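Local coordinates for beta-alanyl-CoA:ammonia lyase 2 (Clostridium propionicum, PDB 4MTU), which probably acts as a lyase of the hot dog fold superfamily that eliminates ammonia from beta-alanyl-CoA, at residues 11-14 against 15-18; 26-29 against 30-34; 122-126 against 127-131. All coordinates share one frame; numbering follows the deposited sequence.

Interaction 1 (11-14 against 15-18); sequences MMSA and KDAH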
loop_
_atom_site.group_PDB
_atom_site.type_symbol
_atom_site.label_atom_id
_atom_site.label_comp_id
_atom_site.label_asym_id
_atom_site.label_seq_id
_atom_site.Cartn_x
_atom_site.Cartn_y
_atom_site.Cartn_z
ATOM N N MET A 11 0.169 9.478 -12.326
ATOM C CA MET A 11 1.615 9.214 -12.365
ATOM C C MET A 11 1.912 7.848 -11.793
ATOM O O MET A 11 1.306 7.445 -10.790
ATOM C CB MET A 11 2.353 10.289 -11.529
ATOM C CG MET A 11 3.847 10.285 -11.738
ATOM S SD MET A 11 4.694 11.445 -10.614
ATOM C CE MET A 11 4.866 10.421 -9.182
ATOM N N MET A 12 2.892 7.146 -12.384
ATOM C CA MET A 12 3.522 6.013 -11.746
ATOM C C MET A 12 4.547 6.490 -10.723
ATOM O O MET A 12 5.527 7.139 -11.115
ATOM C CB MET A 12 4.229 5.138 -12.787
ATOM C CG MET A 12 3.323 4.542 -13.874
ATOM S SD MET A 12 2.125 3.344 -13.296
ATOM C CE MET A 12 0.649 4.346 -12.999
ATOM N N SER A 13 4.277 6.259 -9.468
ATOM C CA SER A 13 5.241 6.607 -8.447
ATOM C C SER A 13 6.126 5.427 -8.141
ATOM O O SER A 13 5.955 4.323 -8.680
ATOM C CB SER A 13 4.570 7.112 -7.156
ATOM O OG SER A 13 4.076 6.023 -6.447
ATOM N N ALA A 14 7.082 5.628 -7.220
ATOM C CA ALA A 14 7.922 4.507 -6.782
ATOM C C ALA A 14 7.056 3.374 -6.211
ATOM O O ALA A 14 7.468 2.211 -6.277
ATOM C CB ALA A 14 8.930 5.006 -5.750
ATOM N N LYS A 15 5.903 3.654 -5.667
ATOM C CA LYS A 15 4.976 2.694 -5.135
ATOM C C LYS A 15 4.362 1.782 -6.189
ATOM O O LYS A 15 3.845 0.726 -5.862
ATOM C CB LYS A 15 3.852 3.408 -4.365
ATOM C CG LYS A 15 4.385 4.295 -3.224
ATOM C CD LYS A 15 3.289 5.217 -2.719
ATOM C CE LYS A 15 3.730 6.068 -1.562
ATOM N NZ LYS A 15 4.685 7.069 -1.992
ATOM N N ASP A 16 4.407 2.188 -7.459
ATOM C CA ASP A 16 3.900 1.413 -8.566
ATOM C C ASP A 16 4.952 0.458 -9.120
ATOM O O ASP A 16 4.600 -0.452 -9.884
ATOM C CB ASP A 16 3.381 2.321 -9.678
ATOM C CG ASP A 16 2.126 3.066 -9.211
ATOM O OD1 ASP A 16 1.102 2.374 -8.957
ATOM O OD2 ASP A 16 2.165 4.308 -9.108
ATOM N N ALA A 17 6.234 0.620 -8.762
ATOM C CA ALA A 17 7.212 -0.367 -9.189
ATOM C C ALA A 17 6.783 -1.725 -8.691
ATOM O O ALA A 17 6.261 -1.865 -7.581
ATOM C CB ALA A 17 8.580 -0.026 -8.613
ATOM N N HIS A 18 7.083 -2.744 -9.488
ATOM C CA HIS A 18 6.731 -4.120 -9.137
ATOM C C HIS A 18 7.930 -5.052 -9.270
ATOM O O HIS A 18 8.210 -5.828 -8.369
ATOM C CB HIS A 18 5.551 -4.588 -9.996
ATOM C CG HIS A 18 4.905 -5.776 -9.435
ATOM N ND1 HIS A 18 4.036 -5.691 -8.360
ATOM C CD2 HIS A 18 5.023 -7.103 -9.809
ATOM C CE1 HIS A 18 3.631 -6.909 -8.111
ATOM N NE2 HIS A 18 4.204 -7.794 -8.915
HETATM O O HOH W 1 -0.282 5.415 -9.496
HETATM O O HOH W 2 7.165 -0.387 -5.134
#
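Ser13 and Asp16 grip each other at the start of a short 3-10 turn that follows strand 4-11 of the hot dog fold. Ser13 opens it as an ST turn: with chi1 at 77°, OG sits between the backbone N and the carbonyl carbon and accepts Lys15 N at 3.1 Å. Asp16 makes the side-chain-to-backbone half of a capping box, OD2 accepting Ser13 N at 2.9 Å on its anti lone pair, while Ser13 OG takes the Lys15 N-H and not that of Asp16. Two backbone bonds complete the turn, Asp16 N to Ser13 O and Ala17 N to Ala14 O, and both donors stand well above the carbonyl plane of their acceptor.

Apolar contact is lighter. The Met12 side chain, bent at chi2 and chi3, crosses that of Asp16 at about a right angle and brings SD to 4.0 Å from Asp16 CB. Asp16 OD1 forms a salt bridge with Arg28, while Lys15 NZ bonds to His18 ND1 and Ala17 O, both of a neighbouring subunit, placing the turn at a subunit interface. One water bridges Ala14 O and Ala17 O; another donates to Met11 O and, at 2.7 Å, to Asp16 OD2.

Interaction 2 (26-29 against 30-34); sequences GARI and VNQWG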
loop_
_atom_site.group_PDB
_atom_site.type_symbol
_atom_site.label_atom_id
_atom_site.label_comp_id
_atom_site.label_asym_id
_atom_site.label_seq_id
_atom_site.Cartn_x
_atom_site.Cartn_y
_atom_site.Cartn_z
ATOM N N GLY A 26 2.378 -5.128 -15.874
ATOM C CA GLY A 26 1.257 -4.911 -16.758
ATOM C C GLY A 26 -0.102 -4.924 -16.030
ATOM O O GLY A 26 -1.036 -4.225 -16.425
ATOM N N ALA A 27 -0.194 -5.686 -14.951
ATOM C CA ALA A 27 -1.420 -5.711 -14.184
ATOM C C ALA A 27 -1.802 -4.340 -13.632
ATOM O O ALA A 27 -2.976 -4.109 -13.358
ATOM C CB ALA A 27 -1.372 -6.734 -13.064
ATOM N N ARG A 28 -0.842 -3.414 -13.479
ATOM C CA ARG A 28 -1.211 -2.069 -13.030
ATOM C C ARG A 28 -2.149 -1.399 -14.025
ATOM O O ARG A 28 -3.038 -0.629 -13.644
ATOM C CB ARG A 28 0.070 -1.236 -12.840
ATOM C CG ARG A 28 -0.163 0.219 -12.461
ATOM C CD ARG A 28 -0.753 0.367 -11.106
ATOM N NE ARG A 28 -1.043 1.764 -10.746
ATOM C CZ ARG A 28 -2.133 2.386 -11.088
ATOM N NH1 ARG A 28 -3.076 1.791 -11.813
ATOM N NH2 ARG A 28 -2.336 3.633 -10.692
ATOM N N ILE A 29 -1.926 -1.659 -15.330
ATOM C CA ILE A 29 -2.816 -1.108 -16.344
ATOM C C ILE A 29 -4.214 -1.728 -16.220
ATOM O O ILE A 29 -5.228 -1.035 -16.318
ATOM C CB ILE A 29 -2.240 -1.394 -17.765
ATOM C CG1 ILE A 29 -0.909 -0.662 -17.959
ATOM C CG2 ILE A 29 -3.266 -1.033 -18.802
ATOM C CD1 ILE A 29 -0.174 -1.054 -19.245
ATOM N N VAL A 30 -4.269 -3.055 -16.003
ATOM C CA VAL A 30 -5.538 -3.747 -15.860
ATOM C C VAL A 30 -6.284 -3.236 -14.623
ATOM O O VAL A 30 -7.504 -3.048 -14.711
ATOM C CB VAL A 30 -5.306 -5.258 -15.831
ATOM C CG1 VAL A 30 -6.636 -5.993 -15.688
ATOM C CG2 VAL A 30 -4.552 -5.724 -17.081
ATOM N N ASN A 31 -5.596 -2.933 -13.563
ATOM C CA ASN A 31 -6.221 -2.336 -12.391
ATOM C C ASN A 31 -6.948 -1.042 -12.778
ATOM O O ASN A 31 -8.087 -0.786 -12.425
ATOM C CB ASN A 31 -5.140 -2.135 -11.334
ATOM C CG ASN A 31 -5.722 -1.534 -10.087
ATOM O OD1 ASN A 31 -6.866 -1.718 -9.813
ATOM N ND2 ASN A 31 -4.984 -0.763 -9.341
ATOM N N GLN A 32 -6.223 -0.189 -13.540
ATOM C CA GLN A 32 -6.807 1.085 -13.918
ATOM C C GLN A 32 -7.978 0.912 -14.886
ATOM O O GLN A 32 -8.989 1.616 -14.743
ATOM C CB GLN A 32 -5.752 2.053 -14.521
ATOM C CG GLN A 32 -6.174 3.469 -14.320
ATOM C CD GLN A 32 -6.240 3.862 -12.875
ATOM O OE1 GLN A 32 -5.366 3.465 -12.075
ATOM N NE2 GLN A 32 -7.230 4.611 -12.489
ATOM N N TRP A 33 -7.863 -0.003 -15.836
ATOM C CA TRP A 33 -8.999 -0.258 -16.757
ATOM C C TRP A 33 -10.221 -0.753 -15.971
ATOM O O TRP A 33 -11.346 -0.421 -16.376
ATOM C CB TRP A 33 -8.588 -1.258 -17.790
ATOM C CG TRP A 33 -7.664 -0.717 -18.860
ATOM C CD1 TRP A 33 -7.503 0.580 -19.237
ATOM C CD2 TRP A 33 -6.815 -1.506 -19.701
ATOM N NE1 TRP A 33 -6.588 0.671 -20.276
ATOM C CE2 TRP A 33 -6.158 -0.625 -20.567
ATOM C CE3 TRP A 33 -6.530 -2.874 -19.756
ATOM C CZ2 TRP A 33 -5.241 -1.065 -21.556
ATOM C CZ3 TRP A 33 -5.637 -3.309 -20.693
ATOM C CH2 TRP A 33 -4.987 -2.412 -21.583
ATOM N N GLY A 34 -10.034 -1.493 -14.886
ATOM C CA GLY A 34 -11.177 -1.875 -14.084
ATOM C C GLY A 34 -11.918 -0.641 -13.557
ATOM O O GLY A 34 -13.158 -0.599 -13.557
#
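From Ala27 to Trp33 the chain winds through the first turns of helix 27-45, where Asn31 N to Ala27 O and Trp33 N to Ile29 O, both 2.9 Å, bracket a longer bond from Gln32 N to Arg28 O, and Val30 N reaches Gly26 O only weakly at 3.5 Å.

Two side-chain pairs, each one turn apart, stand on this backbone. Arg28 and Gln32 run side by side in the same direction. The Arg28 chain leaves with CG anti to the backbone N (chi1 176°) and bends at chi2, which carries the guanidinium forward along the helix, one turn on, to Gln32. There NH1 gives a nearly straight bond of 2.8 Å to Gln32 OE1, meeting it on a lone pair in the carbonyl plane, while NH2 adds a weak second bond to the same oxygen. The oxygen lies close to the guanidinium plane, although the guanidinium and amide planes themselves are 48° apart. Gln32 NE2 is in turn bonded to His8 ND1.

Ile29 packs on Trp33. Its CG2 lies over one face of the indole, 3.3 Å from the centroid of the six-membered ring and 11° off the normal, a close CH-pi contact; Trp33 NE1 is bonded to the carbonyl of Glu88. Val30 faces strand 50-59, Ile29 strands 68-78 and 82-95, and Trp33 all three, as expected of the long central helix that the curved antiparallel sheet wraps in a hot dog fold.

Interaction 3 (122-126 against 127-131); sequences LFIAK and DNQRG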
loop_
_atom_site.group_PDB
_atom_site.type_symbol
_atom_site.label_atom_id
_atom_site.label_comp_id
_atom_site.label_asym_id
_atom_site.label_seq_id
_atom_site.Cartn_x
_atom_site.Cartn_y
_atom_site.Cartn_z
ATOM N N LEU A 122 -18.345 -5.971 -18.953
ATOM C CA LEU A 122 -18.851 -5.703 -17.637
ATOM C C LEU A 122 -20.358 -6.094 -17.598
ATOM O O LEU A 122 -20.999 -6.198 -18.625
ATOM C CB LEU A 122 -18.663 -4.285 -17.132
ATOM C CG LEU A 122 -17.180 -3.839 -17.092
ATOM C CD1 LEU A 122 -16.781 -3.208 -18.378
ATOM C CD2 LEU A 122 -16.912 -2.908 -15.920
ATOM N N PHE A 123 -20.840 -6.338 -16.382
ATOM C CA PHE A 123 -22.198 -6.869 -16.180
ATOM C C PHE A 123 -22.917 -6.070 -15.108
ATOM O O PHE A 123 -22.379 -5.760 -14.064
ATOM C CB PHE A 123 -22.064 -8.324 -15.685
ATOM C CG PHE A 123 -23.334 -9.005 -15.296
ATOM C CD1 PHE A 123 -24.089 -9.664 -16.249
ATOM C CD2 PHE A 123 -23.759 -9.012 -13.983
ATOM C CE1 PHE A 123 -25.252 -10.295 -15.865
ATOM C CE2 PHE A 123 -24.907 -9.642 -13.624
ATOM C CZ PHE A 123 -25.624 -10.268 -14.573
ATOM N N ILE A 124 -24.180 -5.737 -15.440
ATOM C CA ILE A 124 -25.089 -5.202 -14.418
ATOM C C ILE A 124 -26.367 -6.047 -14.513
ATOM O O ILE A 124 -27.006 -6.057 -15.560
ATOM C CB ILE A 124 -25.415 -3.729 -14.551
ATOM C CG1 ILE A 124 -24.181 -2.858 -14.624
ATOM C CG2 ILE A 124 -26.372 -3.299 -13.419
ATOM C CD1 ILE A 124 -24.450 -1.429 -15.055
ATOM N N ALA A 125 -26.753 -6.726 -13.437
ATOM C CA ALA A 125 -27.992 -7.534 -13.451
ATOM C C ALA A 125 -29.169 -6.600 -13.778
ATOM O O ALA A 125 -29.198 -5.441 -13.374
ATOM C CB ALA A 125 -28.219 -8.193 -12.116
ATOM N N LYS A 126 -30.108 -7.120 -14.501
ATOM C CA LYS A 126 -31.235 -6.324 -14.970
ATOM C C LYS A 126 -31.904 -5.562 -13.850
ATOM O O LYS A 126 -32.222 -4.353 -14.033
ATOM C CB LYS A 126 -32.185 -7.234 -15.770
ATOM C CG LYS A 126 -32.796 -6.472 -16.921
ATOM C CD LYS A 126 -31.805 -6.076 -18.073
ATOM C CE LYS A 126 -32.476 -4.922 -18.830
ATOM N NZ LYS A 126 -31.726 -4.432 -20.027
ATOM N N ASP A 127 -32.090 -6.194 -12.708
ATOM C CA ASP A 127 -32.803 -5.558 -11.590
ATOM C C ASP A 127 -32.008 -4.379 -11.002
ATOM O O ASP A 127 -32.568 -3.561 -10.283
ATOM C CB ASP A 127 -33.153 -6.536 -10.472
ATOM C CG ASP A 127 -34.148 -7.626 -10.780
ATOM O OD1 ASP A 127 -34.856 -7.526 -11.830
ATOM O OD2 ASP A 127 -34.284 -8.655 -10.071
ATOM N N ASN A 128 -30.677 -4.330 -11.205
ATOM C CA ASN A 128 -29.820 -3.307 -10.706
ATOM C C ASN A 128 -29.556 -2.191 -11.714
ATOM O O ASN A 128 -28.880 -1.194 -11.354
ATOM C CB ASN A 128 -28.455 -3.852 -10.279
ATOM C CG ASN A 128 -28.579 -4.755 -9.063
ATOM O OD1 ASN A 128 -29.373 -4.496 -8.178
ATOM N ND2 ASN A 128 -27.848 -5.847 -9.110
ATOM N N GLN A 129 -30.046 -2.285 -12.941
ATOM C CA GLN A 129 -29.857 -1.215 -13.919
ATOM C C GLN A 129 -30.835 -0.060 -13.602
ATOM O O GLN A 129 -32.010 -0.261 -13.308
ATOM C CB GLN A 129 -30.094 -1.705 -15.318
ATOM C CG GLN A 129 -29.056 -2.748 -15.762
ATOM C CD GLN A 129 -29.330 -3.401 -17.088
ATOM O OE1 GLN A 129 -30.095 -2.865 -17.922
ATOM N NE2 GLN A 129 -28.678 -4.495 -17.397
ATOM N N ARG A 130 -30.316 1.160 -13.652
ATOM C CA ARG A 130 -31.068 2.354 -13.246
ATOM C C ARG A 130 -31.208 3.377 -14.324
ATOM O O ARG A 130 -31.749 4.456 -14.095
ATOM C CB ARG A 130 -30.501 2.966 -11.952
ATOM C CG ARG A 130 -30.413 1.954 -10.822
ATOM C CD ARG A 130 -30.177 2.543 -9.461
ATOM N NE ARG A 130 -28.992 3.437 -9.475
ATOM C CZ ARG A 130 -28.969 4.699 -9.190
ATOM N NH1 ARG A 130 -30.010 5.387 -8.741
ATOM N NH2 ARG A 130 -27.815 5.390 -9.293
ATOM N N GLY A 131 -30.725 3.082 -15.530
ATOM C CA GLY A 131 -30.733 4.014 -16.625
ATOM C C GLY A 131 -29.524 5.006 -16.534
ATOM O O GLY A 131 -28.766 5.039 -15.565
HETATM O O HOH W 3 -25.524 -6.613 -10.847
HETATM O O HOH W 4 -33.756 -2.301 -13.738
#
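Gln129 folds back over Ile124 and Lys126 where strand 106-123 of the hot dog sheet ends and the chain turns through a short 3-10 segment. Its side chain, extended beyond CG, brings the amide to two residues of the preceding segment. NE2 gives an almost straight bond of 2.9 Å to Ile124 O, which lies near the amide plane, and has Asn80 O as a further partner. OE1 accepts Lys126 NZ at 3.1 Å, so both ends of the amide are engaged, which should restrict its rotation.

Lys126 crosses the amide with its chain bent at chi2, and Lys126 CD passes 3.6 Å from Gln129 NE2; Lys126 NZ also bonds Asn80 O. Ile124 supplies the apolar contact: CG2 sits 3.6 Å from Gln129 CG and also touches Asn128. In the backbone, Asn128 N to Ala125 O and Gln129 N to Lys126 O form successive 3-10 bonds.

The turn borders the zinc site to which Asp45 and His142 contribute. Ile124 and Gln129 pack on Asp45, Gln129 also on His142, and the Gln129 side chain comes to about 4 Å from the zinc ion. Ala125 N and Asn128 ND2 share one water acceptor, 3.0 Å from ND2.

Interaction 2 is the buried contact of the three, interaction 1 is partly buried, and interaction 3 lies at the surface. The first two are joined directly: Asp16 OD1 makes a salt bridge of 2.9 Å with Arg28 NE, and Met12 packs against the same arginine, so the turn after strand 4-11 is tied to the start of helix 27-45. Interaction 3, centred about 34 Å from the centre of interaction 1 on the opposite side of the chain's centre, meets the far end of that helix at Asp45. Both turns rely on 3-10 backbone bonds and polar side chains bonding back to the backbone, with bridging waters, whereas the helix combines a side-chain pair with a CH-pi contact.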